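Local coordinates for protein TRAP-type C4-dicarboxylate:H+ symport system substrate-binding component DctP (Shewanella oneidensis, PDB 4MX6) that binds succinate, and as a TRAP-type solute-binding component probably delivers C4-dicarboxylates in the periplasm to a proton-coupled symporter, at residues N84-A89 with V98-S103. Numbering follows the deposited sequence.
Sequences NNELAA and VAPSLS
Glu86 meets the 98-103 segment through both carboxylate oxygens. Glu86 OE2 lies 3.4 Å from Pro100 CB, and just as near CG of that ring, while Glu86 OE1 comes to 3.8 Å from Val98 CB. No direct hydrogen bond joins the two segments; the polar link is a bridging water that donates to Glu86 OE1 at 2.7 Å and accepts from Ala99 N at 2.9 Å, taking up the Ala99 N-H and passing a hydrogen bond on to the carboxylate. The reach follows from the torsions: Glu86 CG sits between the backbone N and carbonyl carbon (chi1 67°), and beyond CG the chain is extended (chi2 177°), which carries the carboxylate to Val98 and Pro100. One residue on, Leu87 adds an apolar contact, its CD2 being 4.0 Å from Val98 CG2 and equally 4.0 Å from Pro100 CG, so one methyl touches both side chains. Tyr108 also packs on Leu87. Outside the contact, backbone hydrogen bonds tie Val98 to Val249 and Pro100 to Met247 of strand 243-251. Helix 86-91 packs here on a segment whose Ala99 O accepts from the succinate-binding Lys51, consistent with a second-shell role beside the ligand site of a family 7 solute-binding protein.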
ATOM      1  N   ASN A  84      -7.781   9.680   5.207  1.00 10.63           N
ATOM      2  CA  ASN A  84      -7.594  11.108   5.071  1.00 12.59           C
ATOM      3  C   ASN A  84      -7.052  11.768   6.329  1.00 12.85           C
ATOM      4  O   ASN A  84      -6.377  12.790   6.196  1.00 14.83           O
ATOM      5  CB  ASN A  84      -8.876  11.796   4.603  1.00 14.66           C
ATOM      6  CG  ASN A  84      -9.239  11.444   3.160  1.00 17.88           C
ATOM      7  OD1 ASN A  84      -8.447  10.837   2.423  1.00 19.03           O
ATOM      8  ND2 ASN A  84     -10.444  11.819   2.756  1.00 19.37           N
ATOM      9  N   ASN A  85      -7.297  11.197   7.521  1.00 11.29           N
ATOM     10  CA  ASN A  85      -6.901  11.847   8.780  1.00 11.36           C
ATOM     11  C   ASN A  85      -5.804  11.148   9.589  1.00  9.88           C
ATOM     12  O   ASN A  85      -5.361  11.696  10.591  1.00 10.24           O
ATOM     13  CB  ASN A  85      -8.115  12.153   9.688  1.00 12.62           C
ATOM     14  CG  ASN A  85      -8.847  10.905  10.180  1.00 14.61           C
ATOM     15  OD1 ASN A  85      -8.414   9.780   9.975  1.00 14.71           O
ATOM     16  ND2 ASN A  85      -9.947  11.122  10.893  1.00 16.73           N
ATOM     17  N   GLU A  86      -5.336   9.980   9.166  1.00  8.87           N
ATOM     18  CA  GLU A  86      -4.444   9.216  10.024  1.00  8.24           C
ATOM     19  C   GLU A  86      -3.084   9.883  10.240  1.00  8.21           C
ATOM     20  O   GLU A  86      -2.547   9.798  11.344  1.00  7.87           O
ATOM     21  CB  GLU A  86      -4.291   7.780   9.518  1.00  7.93           C
ATOM     22  CG  GLU A  86      -3.569   7.633   8.193  1.00  7.78           C
ATOM     23  CD  GLU A  86      -3.382   6.179   7.770  1.00  7.23           C
ATOM     24  OE1 GLU A  86      -3.592   5.243   8.588  1.00  7.86           O
ATOM     25  OE2 GLU A  86      -3.020   5.965   6.586  1.00  7.63           O
ATOM     26  N   LEU A  87      -2.512  10.535   9.225  1.00  8.17           N
ATOM     27  CA  LEU A  87      -1.194  11.136   9.414  1.00  8.66           C
ATOM     28  C   LEU A  87      -1.300  12.391  10.295  1.00  9.17           C
ATOM     29  O   LEU A  87      -0.435  12.628  11.145  1.00  9.03           O
ATOM     30  CB  LEU A  87      -0.494  11.430   8.075  1.00  9.27           C
ATOM     31  CG  LEU A  87       0.034  10.174   7.363  1.00  9.72           C
ATOM     32  CD1 LEU A  87       0.648  10.533   6.023  1.00 10.78           C
ATOM     33  CD2 LEU A  87       1.063   9.431   8.200  1.00  9.96           C
ATOM     34  N   ALA A  88      -2.360  13.178  10.126  1.00  9.63           N
ATOM     35  CA  ALA A  88      -2.595  14.293  11.033  1.00 10.38           C
ATOM     36  C   ALA A  88      -2.745  13.780  12.474  1.00 10.13           C
ATOM     37  O   ALA A  88      -2.158  14.348  13.404  1.00 10.51           O
ATOM     38  CB  ALA A  88      -3.815  15.078  10.610  1.00 11.15           C
ATOM     39  N   ALA A  89      -3.501  12.701  12.659  1.00  9.30           N
ATOM     40  CA  ALA A  89      -3.665  12.110  13.981  1.00  9.19           C
ATOM     41  C   ALA A  89      -2.329  11.644  14.577  1.00  8.43           C
ATOM     42  O   ALA A  89      -2.066  11.844  15.764  1.00  8.60           O
ATOM     43  CB  ALA A  89      -4.653  10.970  13.920  1.00  9.40           C
ATOM     44  N   VAL A  98       1.028   4.073  12.513  1.00  6.03           N
ATOM     45  CA  VAL A  98       0.190   3.828  11.347  1.00  5.87           C
ATOM     46  C   VAL A  98       1.082   3.221  10.262  1.00  5.80           C
ATOM     47  O   VAL A  98       2.317   3.242  10.380  1.00  6.39           O
ATOM     48  CB  VAL A  98      -0.525   5.111  10.850  1.00  6.44           C
ATOM     49  CG1 VAL A  98      -1.529   5.589  11.903  1.00  7.12           C
ATOM     50  CG2 VAL A  98       0.465   6.222  10.509  1.00  7.13           C
ATOM     51  N   ALA A  99       0.472   2.666   9.218  1.00  5.94           N
ATOM     52  CA  ALA A  99       1.233   2.042   8.141  1.00  5.70           C
ATOM     53  C   ALA A  99       0.533   2.292   6.802  1.00  5.77           C
ATOM     54  O   ALA A  99      -0.014   1.372   6.177  1.00  6.04           O
ATOM     55  CB  ALA A  99       1.457   0.560   8.409  1.00  5.88           C
ATOM     56  N   PRO A 100       0.540   3.556   6.351  1.00  5.74           N
ATOM     57  CA  PRO A 100      -0.115   3.892   5.087  1.00  5.83           C
ATOM     58  C   PRO A 100       0.604   3.310   3.896  1.00  5.53           C
ATOM     59  O   PRO A 100       1.829   3.140   3.902  1.00  5.84           O
ATOM     60  CB  PRO A 100      -0.026   5.430   5.033  1.00  6.39           C
ATOM     61  CG  PRO A 100       0.401   5.867   6.417  1.00  6.58           C
ATOM     62  CD  PRO A 100       1.209   4.729   6.941  1.00  6.12           C
ATOM     63  N   SER A 101      -0.160   3.090   2.837  1.00  5.46           N
ATOM     64  CA  SER A 101       0.419   2.888   1.526  1.00  5.49           C
ATOM     65  C   SER A 101       1.468   3.961   1.242  1.00  5.29           C
ATOM     66  O   SER A 101       1.274   5.138   1.549  1.00  5.88           O
ATOM     67  CB  SER A 101      -0.677   3.007   0.478  1.00  6.87           C
ATOM     68  OG  SER A 101      -0.107   3.030  -0.817  1.00  7.60           O
ATOM     69  N   LEU A 102       2.535   3.548   0.559  1.00  5.75           N
ATOM     70  CA  LEU A 102       3.583   4.448   0.107  1.00  5.81           C
ATOM     71  C   LEU A 102       3.026   5.561  -0.788  1.00  6.61           C
ATOM     72  O   LEU A 102       3.692   6.577  -0.958  1.00  7.50           O
ATOM     73  CB  LEU A 102       4.691   3.651  -0.602  1.00  6.43           C
ATOM     74  CG  LEU A 102       5.427   2.682   0.334  1.00  6.67           C
ATOM     75  CD1 LEU A 102       6.197   1.640  -0.432  1.00  6.81           C
ATOM     76  CD2 LEU A 102       6.365   3.431   1.269  1.00  7.80           C
ATOM     77  N   SER A 103       1.840   5.346  -1.372  1.00  6.67           N
ATOM     78  CA  SER A 103       1.178   6.312  -2.235  1.00  7.16           C
ATOM     79  C   SER A 103       0.592   7.508  -1.497  1.00  7.42           C
ATOM     80  O   SER A 103       0.166   8.468  -2.132  1.00  9.52           O
ATOM     81  CB  SER A 103       0.003   5.643  -2.956  1.00  8.00           C
ATOM     82  OG  SER A 103       0.357   4.388  -3.498  1.00  8.71           O
TER
HETATM   83  O   HOH W   1      -2.418   2.883   9.037  1.00  6.53           O